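Local coordinates for protein 4-oxalocrotonate decarboxylase NahK (Pseudomonas putida, PDB 5D2K) that catalyses the metal-assisted decarboxylation of (3E)-2-oxohex-3-enedioate (4-oxalocrotonate) to 2-oxopent-4-enoate and carbon dioxide in the degradation of naphthalene, at residues 46-51 / 85-90; 149-154 / 164-169. The protein carries 1 engineered substitution. All coordinates share one frame; numbering follows the deposited sequence.

Interaction 1: residues 46-51 / 85-90. With EDO (1,2-ethanediol), chain H.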
ATOM      1  N   ASP A  46       3.938  13.787 -13.032  1.00 12.60           N
ATOM      2  CA  ASP A  46       3.545  14.867 -12.108  1.00 13.77           C
ATOM      3  C   ASP A  46       3.132  14.310 -10.743  1.00 12.19           C
ATOM      4  O   ASP A  46       3.570  14.785  -9.696  1.00 11.08           O
ATOM      5  CB  ASP A  46       2.367  15.680 -12.658  1.00 12.05           C
ATOM      6  CG  ASP A  46       2.736  16.596 -13.813  1.00 16.39           C
ATOM      7  OD1 ASP A  46       3.840  17.179 -13.830  1.00 16.83           O
ATOM      8  OD2 ASP A  46       1.867  16.748 -14.696  1.00 16.14           O
ATOM      9  N   ALA A  47       2.259  13.310 -10.773  1.00 12.40           N
ATOM     10  CA  ALA A  47       1.695  12.749  -9.554  1.00 11.26           C
ATOM     11  C   ALA A  47       2.769  12.063  -8.716  1.00 11.29           C
ATOM     12  O   ALA A  47       2.777  12.190  -7.488  1.00 11.39           O
ATOM     13  CB  ALA A  47       0.575  11.776  -9.896  1.00 10.81           C
ATOM     14  N   TYR A  48       3.687  11.348  -9.362  1.00 11.41           N
ATOM     15  CA  TYR A  48       4.749  10.718  -8.589  1.00 10.90           C
ATOM     16  C   TYR A  48       5.727  11.773  -8.052  1.00 12.49           C
ATOM     17  O   TYR A  48       6.273  11.597  -6.963  1.00 10.35           O
ATOM     18  CB  TYR A  48       5.479   9.645  -9.411  1.00  9.97           C
ATOM     19  CG  TYR A  48       4.778   8.291  -9.367  1.00 11.53           C
ATOM     20  CD1 TYR A  48       4.738   7.536  -8.188  1.00  9.27           C
ATOM     21  CD2 TYR A  48       4.136   7.776 -10.489  1.00 11.02           C
ATOM     22  CE1 TYR A  48       4.090   6.299  -8.140  1.00 10.06           C
ATOM     23  CE2 TYR A  48       3.490   6.539 -10.452  1.00 13.07           C
ATOM     24  CZ  TYR A  48       3.472   5.808  -9.273  1.00 12.25           C
ATOM     25  OH  TYR A  48       2.824   4.589  -9.219  1.00 12.39           O
ATOM     26  N   ASP A  49       5.916  12.878  -8.783  1.00 10.83           N
ATOM     27  CA  ASP A  49       6.710  13.996  -8.263  1.00 12.25           C
ATOM     28  C   ASP A  49       6.104  14.491  -6.951  1.00  9.87           C
ATOM     29  O   ASP A  49       6.815  14.736  -5.971  1.00 10.49           O
ATOM     30  CB  ASP A  49       6.768  15.176  -9.255  1.00 11.50           C
ATOM     31  CG  ASP A  49       7.715  14.939 -10.424  1.00 16.76           C
ATOM     32  OD1 ASP A  49       8.483  13.956 -10.428  1.00 13.79           O
ATOM     33  OD2 ASP A  49       7.698  15.779 -11.355  1.00 16.60           O
ATOM     34  N   VAL A  50       4.781  14.644  -6.947  1.00  9.54           N
ATOM     35  CA  VAL A  50       4.098  15.091  -5.746  1.00  9.01           C
ATOM     36  C   VAL A  50       4.257  14.061  -4.619  1.00  8.96           C
ATOM     37  O   VAL A  50       4.576  14.431  -3.491  1.00 10.63           O
ATOM     38  CB  VAL A  50       2.608  15.375  -6.025  1.00 10.23           C
ATOM     39  CG1 VAL A  50       1.837  15.628  -4.730  1.00 12.16           C
ATOM     40  CG2 VAL A  50       2.467  16.566  -6.969  1.00 12.52           C
ATOM     41  N   GLN A  51       4.055  12.782  -4.928  1.00 10.26           N
ATOM     42  CA  GLN A  51       4.203  11.735  -3.920  1.00 10.22           C
ATOM     43  C   GLN A  51       5.599  11.715  -3.299  1.00 10.59           C
ATOM     44  O   GLN A  51       5.743  11.624  -2.069  1.00 10.49           O
ATOM     45  CB  GLN A  51       3.905  10.354  -4.513  1.00  8.36           C
ATOM     46  CG  GLN A  51       3.894   9.261  -3.431  1.00  9.13           C
ATOM     47  CD  GLN A  51       3.871   7.861  -4.002  1.00 10.44           C
ATOM     48  OE1 GLN A  51       4.851   7.117  -3.890  1.00 10.90           O
ATOM     49  NE2 GLN A  51       2.743   7.477  -4.594  1.00  9.73           N
ATOM     50  N   THR A  85      -4.709   0.184 -13.328  1.00 31.82           N
ATOM     51  CA  THR A  85      -3.288   0.515 -13.407  1.00 27.45           C
ATOM     52  C   THR A  85      -2.596   0.358 -12.050  1.00 25.54           C
ATOM     53  O   THR A  85      -2.925   1.076 -11.102  1.00 23.41           O
ATOM     54  CB  THR A  85      -3.075   1.962 -13.901  1.00 34.04           C
ATOM     55  OG1 THR A  85      -3.635   2.876 -12.952  1.00 41.56           O
ATOM     56  CG2 THR A  85      -3.743   2.177 -15.256  1.00 29.55           C
ATOM     57  N   PRO A  86      -1.634  -0.574 -11.951  1.00 27.08           N
ATOM     58  CA  PRO A  86      -0.895  -0.754 -10.694  1.00 17.17           C
ATOM     59  C   PRO A  86      -0.034   0.450 -10.358  1.00 17.63           C
ATOM     60  O   PRO A  86       0.618   1.035 -11.228  1.00 18.90           O
ATOM     61  CB  PRO A  86      -0.016  -1.972 -10.960  1.00 22.26           C
ATOM     62  CG  PRO A  86      -0.646  -2.654 -12.154  1.00 27.39           C
ATOM     63  CD  PRO A  86      -1.195  -1.533 -12.976  1.00 30.22           C
ATOM     64  N   ILE A  87      -0.035   0.793  -9.079  1.00 13.41           N
ATOM     65  CA  ILE A  87       0.657   1.972  -8.577  1.00 12.41           C
ATOM     66  C   ILE A  87       1.454   1.593  -7.340  1.00 10.30           C
ATOM     67  O   ILE A  87       1.260   0.507  -6.775  1.00 12.28           O
ATOM     68  CB  ILE A  87      -0.341   3.093  -8.231  1.00 13.77           C
ATOM     69  CG1 ILE A  87      -1.318   2.616  -7.152  1.00 14.89           C
ATOM     70  CG2 ILE A  87      -1.104   3.528  -9.487  1.00 17.79           C
ATOM     71  CD1 ILE A  87      -2.344   3.690  -6.734  1.00 17.58           C
ATOM     72  N   TYR A  88       2.357   2.471  -6.914  1.00 10.49           N
ATOM     73  CA  TYR A  88       3.049   2.245  -5.659  1.00  9.59           C
ATOM     74  C   TYR A  88       2.964   3.498  -4.779  1.00 10.08           C
ATOM     75  O   TYR A  88       2.611   4.576  -5.253  1.00 11.31           O
ATOM     76  CB  TYR A  88       4.515   1.833  -5.883  1.00 11.84           C
ATOM     77  CG  TYR A  88       5.434   2.914  -6.434  1.00  9.59           C
ATOM     78  CD1 TYR A  88       5.985   3.887  -5.604  1.00  9.00           C
ATOM     79  CD2 TYR A  88       5.753   2.950  -7.791  1.00 12.80           C
ATOM     80  CE1 TYR A  88       6.831   4.866  -6.117  1.00 11.32           C
ATOM     81  CE2 TYR A  88       6.596   3.912  -8.310  1.00 12.70           C
ATOM     82  CZ  TYR A  88       7.129   4.875  -7.473  1.00 11.23           C
ATOM     83  OH  TYR A  88       7.965   5.848  -7.989  1.00 12.21           O
ATOM     84  N   GLY A  89       3.274   3.321  -3.501  1.00 10.93           N
ATOM     85  CA  GLY A  89       3.417   4.424  -2.564  1.00  9.84           C
ATOM     86  C   GLY A  89       4.395   4.009  -1.482  1.00 11.72           C
ATOM     87  O   GLY A  89       4.920   2.891  -1.508  1.00 11.15           O
ATOM     88  N   PHE A  90       4.662   4.904  -0.535  1.00  9.63           N
ATOM     89  CA  PHE A  90       5.619   4.611   0.532  1.00  8.99           C
ATOM     90  C   PHE A  90       4.938   4.459   1.891  1.00 10.97           C
ATOM     91  O   PHE A  90       3.801   4.909   2.082  1.00  9.67           O
ATOM     92  CB  PHE A  90       6.688   5.715   0.612  1.00 10.08           C
ATOM     93  CG  PHE A  90       6.147   7.042   1.084  1.00 11.00           C
ATOM     94  CD1 PHE A  90       6.048   7.325   2.443  1.00 13.05           C
ATOM     95  CD2 PHE A  90       5.707   7.989   0.172  1.00 11.21           C
ATOM     96  CE1 PHE A  90       5.525   8.538   2.881  1.00 11.72           C
ATOM     97  CE2 PHE A  90       5.192   9.195   0.595  1.00 10.65           C
ATOM     98  CZ  PHE A  90       5.096   9.473   1.956  1.00 11.48           C
TER
HETATM   99  C1  EDO H 306       7.084   6.061 -11.668  1.00 21.14           C
HETATM  100  O1  EDO H 306       8.114   5.550 -10.793  1.00 14.17           O
HETATM  101  C2  EDO H 306       6.229   4.930 -12.234  1.00 26.54           C
HETATM  102  O2  EDO H 306       5.511   5.394 -13.392  1.00 28.79           O
HETATM  103  O   HOH W   1       1.997   3.521 -11.448  1.00 16.57           O
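Tyr48 swings its CG anti to its own carbonyl carbon (chi1 -85°), while Tyr88 sets its CG between backbone N and carbonyl carbon, and the two rings meet as an offset stack. The centroids lie 4.5 Å apart with the planes inclined by 27°. The overlap is uneven: Tyr48 CE1 sits over the centre of the Tyr88 ring, 3.4 Å from Tyr88 CZ. Beyond the stack, the Tyr48 hydroxyl reaches the strand backbone, where Tyr88 N donates to Tyr48 OH at 3.2 Å. A water in the plane of the Tyr48 ring, 2.6 Å from Tyr48 OH, bridges this hydroxyl to Pro86 O, donating to the latter, so the phenol meets two successive peptide groups at the start of the strand. Gln51 makes the second direct bond: NE2 donates to Tyr88 O at 3.0 Å, nearly straight, in the carbonyl plane and on a lone pair. Gln51 OE1 meanwhile lies against Gly89 CA at 3.3 Å, a close approach to a residue without a side chain. 1,2-Ethanediol, probably from the crystallisation liquor, lays C1 over one face of Tyr48, toward the rim, and at the edge of the Tyr88 ring its O1 accepts from Tyr88 OH at 2.8 Å; Tyr88 OH is also bonded to Trp52 NE1. Polar fastening and aromatic stacking thus dock one side of helix 44-60 onto strand 87-92, the axes of the two short segments running within 16° of parallel. The strand pairs antiparallel with strand 65-71, which carries Lys69 of the ligand site; helix 213-225 packs on Tyr88 through Leu220, Leu223 and Leu224, and helix 160-165 touches Tyr48 and Ile87 through Val164.

Interaction 2: residues 149-154 / 164-169; sequences IDSRYE and VADNAS. With OOG (2-oxoadipic acid), chain D.
Asp166 O accepts from Arg152 NH1 at 3.0 Å and from Ser169 N at 3.1 Å, the two donors coming from opposite faces of its carbonyl plane. Asp166 is the first residue to leave the helix and directly precedes Asn167, the C-prime residue of the Schellman motif that ends helix 160-165 and turns the chain into the 2-oxoadipic acid pocket. The Asp166 carboxylate stands almost perpendicular to the Arg152 guanidinium, their planes 89° apart. Arg152 NE donates to the syn lone pair of Asp166 OD1 at 2.8 Å, a salt bridge; NH1 adds a weak bond to the same oxygen. Bends at chi2 and chi3 bring NE round to OD1, while OD2 takes the backbone N of Arg152 in a nearly straight bond (174°). Arg152 NH2 is bonded to Ser170 O. An alanine at Arg152 would probably leave buried Asp166 OD1 without its charged mate and take away the NH1 donor of Asp166 O, leaving that oxygen with Ser169 N. The CB of Asp166 packs against the Tyr153 ring, 3.5 Å from Tyr153 CE2, and Tyr153 OH is bonded to Ser162 O. Ser151 OG accepts from Tyr153 N, forming an ST turn. Further along, Asp150 N donates to Ser169 O, joining the end of strand 139-149 to the turn, while the Asp150 carboxylate is held by the backbone N atoms of Ile109 and His110. Ile149 brings CD1 to the ligand beside the magnesium ion site. Ser169 OG donates to O1 of 2-oxoadipic acid at 2.8 Å, and accepts from a water that also donates to Asp166 OD2 and lies 2.7 Å from Ser151 OG.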
ATOM      1  N   ILE A 149      -6.301   1.406   4.453  1.00  9.12           N
ATOM      2  CA  ILE A 149      -6.236   2.468   3.453  1.00  8.61           C
ATOM      3  C   ILE A 149      -7.285   3.518   3.749  1.00  9.79           C
ATOM      4  O   ILE A 149      -8.314   3.233   4.365  1.00 11.69           O
ATOM      5  CB  ILE A 149      -6.409   1.948   2.016  1.00 11.50           C
ATOM      6  CG1 ILE A 149      -7.683   1.116   1.883  1.00 12.80           C
ATOM      7  CG2 ILE A 149      -5.155   1.181   1.572  1.00 13.83           C
ATOM      8  CD1 ILE A 149      -8.045   0.800   0.421  1.00 18.65           C
ATOM      9  N   ASP A 150      -6.999   4.742   3.334  1.00  9.20           N
ATOM     10  CA  ASP A 150      -7.836   5.872   3.718  1.00 11.29           C
ATOM     11  C   ASP A 150      -7.592   7.018   2.753  1.00 10.96           C
ATOM     12  O   ASP A 150      -6.831   7.948   3.042  1.00 12.71           O
ATOM     13  CB  ASP A 150      -7.530   6.278   5.170  1.00  9.84           C
ATOM     14  CG  ASP A 150      -8.560   7.223   5.753  1.00 12.85           C
ATOM     15  OD1 ASP A 150      -9.740   7.112   5.379  1.00 12.98           O
ATOM     16  OD2 ASP A 150      -8.190   8.071   6.593  1.00 12.72           O
ATOM     17  N   SER A 151      -8.226   6.950   1.586  1.00 11.40           N
ATOM     18  CA  SER A 151      -8.040   7.990   0.580  1.00 10.05           C
ATOM     19  C   SER A 151      -8.420   9.349   1.134  1.00 11.07           C
ATOM     20  O   SER A 151      -9.447   9.482   1.800  1.00 12.02           O
ATOM     21  CB  SER A 151      -8.880   7.690  -0.660  1.00 12.50           C
ATOM     22  OG  SER A 151      -8.769   8.745  -1.612  1.00 12.83           O
ATOM     23  N   ARG A 152      -7.596  10.351   0.864  1.00  9.88           N
ATOM     24  CA  ARG A 152      -7.931  11.700   1.301  1.00  9.81           C
ATOM     25  C   ARG A 152      -8.947  12.363   0.356  1.00 13.37           C
ATOM     26  O   ARG A 152      -9.343  13.497   0.587  1.00 14.18           O
ATOM     27  CB  ARG A 152      -6.654  12.550   1.436  1.00 11.32           C
ATOM     28  CG  ARG A 152      -6.022  12.497   2.850  1.00  9.04           C
ATOM     29  CD  ARG A 152      -5.696  11.059   3.324  1.00  9.86           C
ATOM     30  NE  ARG A 152      -4.679  10.436   2.475  1.00  9.22           N
ATOM     31  CZ  ARG A 152      -3.899   9.421   2.845  1.00  9.15           C
ATOM     32  NH1 ARG A 152      -3.007   8.934   1.977  1.00  9.35           N
ATOM     33  NH2 ARG A 152      -3.985   8.896   4.068  1.00 10.15           N
ATOM     34  N   TYR A 153      -9.387  11.660  -0.686  1.00 11.75           N
ATOM     35  CA  TYR A 153     -10.403  12.221  -1.580  1.00 12.60           C
ATOM     36  C   TYR A 153     -11.794  11.821  -1.139  1.00 18.68           C
ATOM     37  O   TYR A 153     -12.004  10.711  -0.658  1.00 18.40           O
ATOM     38  CB  TYR A 153     -10.145  11.795  -3.028  1.00 14.16           C
ATOM     39  CG  TYR A 153      -8.783  12.239  -3.485  1.00 13.43           C
ATOM     40  CD1 TYR A 153      -8.468  13.588  -3.580  1.00 14.00           C
ATOM     41  CD2 TYR A 153      -7.801  11.306  -3.779  1.00 13.95           C
ATOM     42  CE1 TYR A 153      -7.207  13.998  -3.975  1.00 13.91           C
ATOM     43  CE2 TYR A 153      -6.542  11.697  -4.169  1.00 13.14           C
ATOM     44  CZ  TYR A 153      -6.250  13.043  -4.268  1.00 11.36           C
ATOM     45  OH  TYR A 153      -4.991  13.405  -4.665  1.00 15.17           O
ATOM     46  N   GLU A 154     -12.734  12.754  -1.295  1.00 22.41           N
ATOM     47  CA  GLU A 154     -14.097  12.576  -0.809  1.00 28.70           C
ATOM     48  C   GLU A 154     -14.753  11.346  -1.413  1.00 29.43           C
ATOM     49  O   GLU A 154     -14.570  11.052  -2.596  1.00 34.46           O
ATOM     50  CB  GLU A 154     -14.948  13.818  -1.107  1.00 29.66           C
ATOM     51  CG  GLU A 154     -16.404  13.669  -0.682  1.00 38.02           C
ATOM     52  CD  GLU A 154     -17.176  14.968  -0.746  1.00 44.58           C
ATOM     53  OE1 GLU A 154     -16.605  15.976  -1.209  1.00 49.26           O
ATOM     54  OE2 GLU A 154     -18.354  14.977  -0.328  1.00 57.48           O
ATOM     55  N   VAL A 164      -2.221   8.420  -6.904  1.00 12.78           N
ATOM     56  CA  VAL A 164      -0.771   8.385  -6.797  1.00 11.35           C
ATOM     57  C   VAL A 164      -0.256   9.586  -6.009  1.00 11.64           C
ATOM     58  O   VAL A 164       0.602   9.438  -5.145  1.00 11.17           O
ATOM     59  CB  VAL A 164      -0.114   8.344  -8.189  1.00 11.20           C
ATOM     60  CG1 VAL A 164       1.370   8.643  -8.098  1.00  9.67           C
ATOM     61  CG2 VAL A 164      -0.344   6.976  -8.827  1.00 15.31           C
ATOM     62  N   ALA A 165      -0.777  10.774  -6.311  1.00 11.23           N
ATOM     63  CA  ALA A 165      -0.352  11.988  -5.627  1.00 10.56           C
ATOM     64  C   ALA A 165      -0.638  11.925  -4.120  1.00 10.72           C
ATOM     65  O   ALA A 165       0.086  12.529  -3.326  1.00 11.50           O
ATOM     66  CB  ALA A 165      -1.044  13.212  -6.246  1.00 12.26           C
ATOM     67  N   ASP A 166      -1.705  11.205  -3.760  1.00 10.71           N
ATOM     68  CA  ASP A 166      -2.114  10.952  -2.370  1.00 10.20           C
ATOM     69  C   ASP A 166      -1.452   9.684  -1.788  1.00 11.03           C
ATOM     70  O   ASP A 166      -1.997   9.026  -0.891  1.00  9.53           O
ATOM     71  CB  ASP A 166      -3.652  10.845  -2.320  1.00 11.48           C
ATOM     72  CG  ASP A 166      -4.219  10.745  -0.907  1.00 10.85           C
ATOM     73  OD1 ASP A 166      -3.703  11.399   0.016  1.00 10.82           O
ATOM     74  OD2 ASP A 166      -5.213  10.000  -0.735  1.00 12.34           O
ATOM     75  N   ASN A 167      -0.268   9.353  -2.297  1.00  9.48           N
ATOM     76  CA  ASN A 167       0.505   8.225  -1.791  1.00 10.10           C
ATOM     77  C   ASN A 167      -0.301   6.922  -1.744  1.00  8.84           C
ATOM     78  O   ASN A 167      -0.204   6.144  -0.795  1.00  8.94           O
ATOM     79  CB  ASN A 167       1.068   8.543  -0.403  1.00 10.75           C
ATOM     80  CG  ASN A 167       2.141   7.556   0.014  1.00  8.93           C
ATOM     81  OD1 ASN A 167       2.839   7.012  -0.840  1.00 11.05           O
ATOM     82  ND2 ASN A 167       2.259   7.301   1.311  1.00 10.00           N
ATOM     83  N   ALA A 168      -1.092   6.704  -2.786  1.00 10.03           N
ATOM     84  CA  ALA A 168      -1.884   5.480  -2.931  1.00  9.09           C
ATOM     85  C   ALA A 168      -2.730   5.175  -1.684  1.00 12.54           C
ATOM     86  O   ALA A 168      -2.906   4.020  -1.317  1.00 11.88           O
ATOM     87  CB  ALA A 168      -0.970   4.303  -3.265  1.00 10.30           C
ATOM     88  N   SER A 169      -3.265   6.228  -1.059  1.00  9.48           N
ATOM     89  CA  SER A 169      -4.229   6.106   0.050  1.00  8.88           C
ATOM     90  C   SER A 169      -3.641   5.479   1.322  1.00 10.92           C
ATOM     91  O   SER A 169      -4.379   5.049   2.211  1.00 11.11           O
ATOM     92  CB  SER A 169      -5.456   5.294  -0.391  1.00 10.77           C
ATOM     93  OG  SER A 169      -6.003   5.789  -1.612  1.00 12.21           O
TER
HETATM   94  C2  OOG D 302      -5.527   2.652  -3.408  1.00 22.99           C
HETATM   95  C3  OOG D 302      -4.696   1.692  -2.574  1.00 26.41           C
HETATM   96  C4  OOG D 302      -4.523   0.368  -3.289  1.00 22.44           C
HETATM   97  C6  OOG D 302      -4.054  -2.136  -2.735  1.00 17.49           C
HETATM   98  O4  OOG D 302      -3.543  -2.995  -1.979  1.00 16.59           O
HETATM   99  O3  OOG D 302      -4.695  -2.482  -3.760  1.00 20.41           O
HETATM  100  C5  OOG D 302      -3.904  -0.676  -2.387  1.00 16.99           C
HETATM  101  C1  OOG D 302      -6.977   2.603  -2.967  1.00 30.42           C
HETATM  102  O1  OOG D 302      -7.537   3.624  -2.472  1.00 26.12           O
HETATM  103  O2  OOG D 302      -7.625   1.532  -3.104  1.00 31.38           O
HETATM  104  O5  OOG D 302      -3.282  -0.395  -1.385  1.00 13.72           O
HETATM  105  O   HOH W   2      -6.277   8.390  -2.640  1.00 12.63           O

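In the fold
Interactions 1 and 2 are both buried, their centres 10 Å apart, and they meet directly at the C-terminal end of helix 160-165 and the turn after it: Phe90 N lies 2.8 Å from Asn167 OD1, and Gln51 NE2, already engaged in interaction 1, also bonds to Val164 O. The end of this helix belongs to interaction 2 and also packs on interaction 1. Their chemistry differs with place. Contact 46-51 / 85-90 joins a helix to a strand mainly by aromatic rings and uncharged hydrogen bonds, beside strand 65-71, which carries Lys69. Contact 149-154 / 164-169 joins irregular chain at a helix end by a charged pair and a water, and places Ile149, Ala168 and Ser169 in the 2-oxoadipic acid pocket.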